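Long-range contact in putative transcriptional regulator, sugar-binding family (Arthrobacter aurescens, PDB 3NZE), which probably regulates transcription as a SorC-family DNA-binding protein with a domain thought to bind a sugar effector: residues A[118-123]-A[142-147]. Residues are numbered along the deposited sequence; the frame is centred on the assembly and turned at random.
Sequences EQFPVP and QRILDL
The Phe120 ring meets Ile144 and Leu145 obliquely, while Val122 CG2 of its own loop lies over one face, 3.6 Å above the plane and offset toward the rim. The contact belongs to the edge of an alpha/beta domain with a largely parallel sheet, consistent with the Rossmann-like sugar-binding domains of the SorC family: residues 118-123 leave the end of strand 116-118, which pairs in parallel with strand 84-87, and pack against helix 139-149. Phe120 suits this buried place because a flat, wholly apolar ring can touch two successive helix residues. With CG anti to the backbone N (chi1 -162°), its CD1 comes 3.5 Å from Ile144 CG2, and farther along the ring CZ sits 3.8 Å from Leu145 CD2. Val141 and Gln148 of the same helix also touch the ring.

Ile144 has the largest share of the contact, and its two branches at CB part: CG2 goes to the ring, the CG1-CD1 arm to the backbone carbonyl of Gln119, CD1 lying 3.4 Å from Gln119 O, a van der Waals contact. Pro121, centre of an inverse gamma turn closed by the bond from Val122 N to Phe120 O, adds its CD at 4.2 Å from Ile144 CG1. A rigid proline fits such a tight bend and presents a compact apolar edge. No hydrogen bond joins the two segments; the direct contact is van der Waals packing.

At the strand end Glu118 combines both characters: its carboxylate forms a salt bridge with Arg116 through OE2, while its CB and CG methylenes pack against CD1 of Leu147, which also rests on Ile84. Glu118 is also a calcium ligand in a crystal of this protein, although no calcium is bound to this chain here. The two side chains cross at about a right angle, Leu147 CD1 lying 3.5 Å from Glu118 CG.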
loop_
_atom_site.group_PDB
_atom_site.type_symbol
_atom_site.label_atom_id
_atom_site.label_comp_id
_atom_site.label_asym_id
_atom_site.label_seq_id
_atom_site.Cartn_x
_atom_site.Cartn_y
_atom_site.Cartn_z
ATOM N N GLU A 118 -15.305 7.495 -2.446
ATOM C CA GLU A 118 -15.602 6.849 -3.719
ATOM C C GLU A 118 -15.038 5.436 -3.759
ATOM O O GLU A 118 -13.824 5.226 -3.792
ATOM C CB GLU A 118 -15.050 7.658 -4.891
ATOM C CG GLU A 118 -15.721 9.024 -5.072
ATOM C CD GLU A 118 -17.117 8.924 -5.671
ATOM O OE1 GLU A 118 -17.511 7.820 -6.108
ATOM O OE2 GLU A 118 -17.817 9.959 -5.712
ATOM N N GLN A 119 -15.929 4.459 -3.771
ATOM C CA GLN A 119 -15.500 3.070 -3.781
ATOM C C GLN A 119 -15.492 2.444 -5.167
ATOM O O GLN A 119 -16.018 3.001 -6.134
ATOM C CB GLN A 119 -16.326 2.242 -2.792
ATOM C CG GLN A 119 -16.059 2.697 -1.371
ATOM C CD GLN A 119 -16.421 1.668 -0.336
ATOM O OE1 GLN A 119 -17.343 1.878 0.446
ATOM N NE2 GLN A 119 -15.686 0.549 -0.313
ATOM N N PHE A 120 -14.899 1.260 -5.234
ATOM C CA PHE A 120 -14.491 0.628 -6.480
ATOM C C PHE A 120 -15.296 -0.675 -6.569
ATOM O O PHE A 120 -15.016 -1.618 -5.833
ATOM C CB PHE A 120 -12.988 0.339 -6.355
ATOM C CG PHE A 120 -12.267 0.080 -7.661
ATOM C CD1 PHE A 120 -12.794 0.470 -8.881
ATOM C CD2 PHE A 120 -11.025 -0.536 -7.649
ATOM C CE1 PHE A 120 -12.097 0.227 -10.067
ATOM C CE2 PHE A 120 -10.332 -0.787 -8.814
ATOM C CZ PHE A 120 -10.861 -0.401 -10.028
ATOM N N PRO A 121 -16.308 -0.726 -7.457
ATOM C CA PRO A 121 -17.243 -1.866 -7.432
ATOM C C PRO A 121 -16.703 -3.091 -8.170
ATOM O O PRO A 121 -17.328 -3.578 -9.114
ATOM C CB PRO A 121 -18.473 -1.313 -8.155
ATOM C CG PRO A 121 -17.899 -0.368 -9.145
ATOM C CD PRO A 121 -16.742 0.309 -8.412
ATOM N N VAL A 122 -15.552 -3.583 -7.724
ATOM C CA VAL A 122 -14.880 -4.718 -8.350
ATOM C C VAL A 122 -14.327 -5.628 -7.251
ATOM O O VAL A 122 -14.056 -5.153 -6.134
ATOM C CB VAL A 122 -13.737 -4.243 -9.293
ATOM C CG1 VAL A 122 -14.226 -3.123 -10.210
ATOM C CG2 VAL A 122 -12.555 -3.771 -8.498
ATOM N N PRO A 123 -14.175 -6.937 -7.540
ATOM C CA PRO A 123 -13.700 -7.860 -6.497
ATOM C C PRO A 123 -12.235 -7.593 -6.129
ATOM O O PRO A 123 -11.597 -6.740 -6.741
ATOM C CB PRO A 123 -13.838 -9.247 -7.146
ATOM C CG PRO A 123 -14.691 -9.043 -8.379
ATOM C CD PRO A 123 -14.496 -7.631 -8.804
ATOM N N GLN A 142 -14.849 2.456 -15.106
ATOM C CA GLN A 142 -14.052 3.490 -15.767
ATOM C C GLN A 142 -14.122 4.834 -15.048
ATOM O O GLN A 142 -13.129 5.561 -14.983
ATOM C CB GLN A 142 -14.482 3.639 -17.231
ATOM C CG GLN A 142 -14.090 2.454 -18.092
ATOM C CD GLN A 142 -14.728 2.474 -19.474
ATOM O OE1 GLN A 142 -15.682 3.217 -19.730
ATOM N NE2 GLN A 142 -14.205 1.648 -20.371
ATOM N N ARG A 143 -15.285 5.169 -14.494
ATOM C CA ARG A 143 -15.429 6.435 -13.787
ATOM C C ARG A 143 -14.538 6.467 -12.543
ATOM O O ARG A 143 -14.012 7.513 -12.165
ATOM C CB ARG A 143 -16.889 6.685 -13.418
ATOM C CG ARG A 143 -17.823 6.874 -14.612
ATOM C CD ARG A 143 -17.580 8.196 -15.335
ATOM N NE ARG A 143 -16.388 8.163 -16.179
ATOM C CZ ARG A 143 -16.334 7.571 -17.367
ATOM N NH1 ARG A 143 -17.402 6.950 -17.852
ATOM N NH2 ARG A 143 -15.209 7.590 -18.070
ATOM N N ILE A 144 -14.359 5.312 -11.913
ATOM C CA ILE A 144 -13.441 5.225 -10.785
ATOM C C ILE A 144 -11.978 5.233 -11.245
ATOM O O ILE A 144 -11.140 5.885 -10.624
ATOM C CB ILE A 144 -13.727 3.992 -9.909
ATOM C CG1 ILE A 144 -15.157 4.073 -9.366
ATOM C CG2 ILE A 144 -12.732 3.921 -8.748
ATOM C CD1 ILE A 144 -15.422 5.320 -8.540
ATOM N N LEU A 145 -11.672 4.519 -12.327
ATOM C CA LEU A 145 -10.330 4.554 -12.886
ATOM C C LEU A 145 -9.927 5.997 -13.180
ATOM O O LEU A 145 -8.774 6.378 -12.985
ATOM C CB LEU A 145 -10.234 3.690 -14.151
ATOM C CG LEU A 145 -10.476 2.191 -13.935
ATOM C CD1 LEU A 145 -10.462 1.430 -15.251
ATOM C CD2 LEU A 145 -9.446 1.616 -12.951
ATOM N N ASP A 146 -10.886 6.802 -13.636
ATOM C CA ASP A 146 -10.614 8.197 -13.984
ATOM C C ASP A 146 -10.263 9.021 -12.744
ATOM O O ASP A 146 -9.384 9.895 -12.788
ATOM C CB ASP A 146 -11.811 8.825 -14.704
ATOM C CG ASP A 146 -12.034 8.254 -16.101
ATOM O OD1 ASP A 146 -11.129 7.585 -16.644
ATOM O OD2 ASP A 146 -13.128 8.487 -16.661
ATOM N N LEU A 147 -10.961 8.748 -11.647
ATOM C CA LEU A 147 -10.690 9.426 -10.381
ATOM C C LEU A 147 -9.314 9.043 -9.867
ATOM O O LEU A 147 -8.560 9.887 -9.394
ATOM C CB LEU A 147 -11.737 9.060 -9.323
ATOM C CG LEU A 147 -12.901 10.024 -9.138
ATOM C CD1 LEU A 147 -13.810 9.535 -8.003
ATOM C CD2 LEU A 147 -12.384 11.422 -8.848
#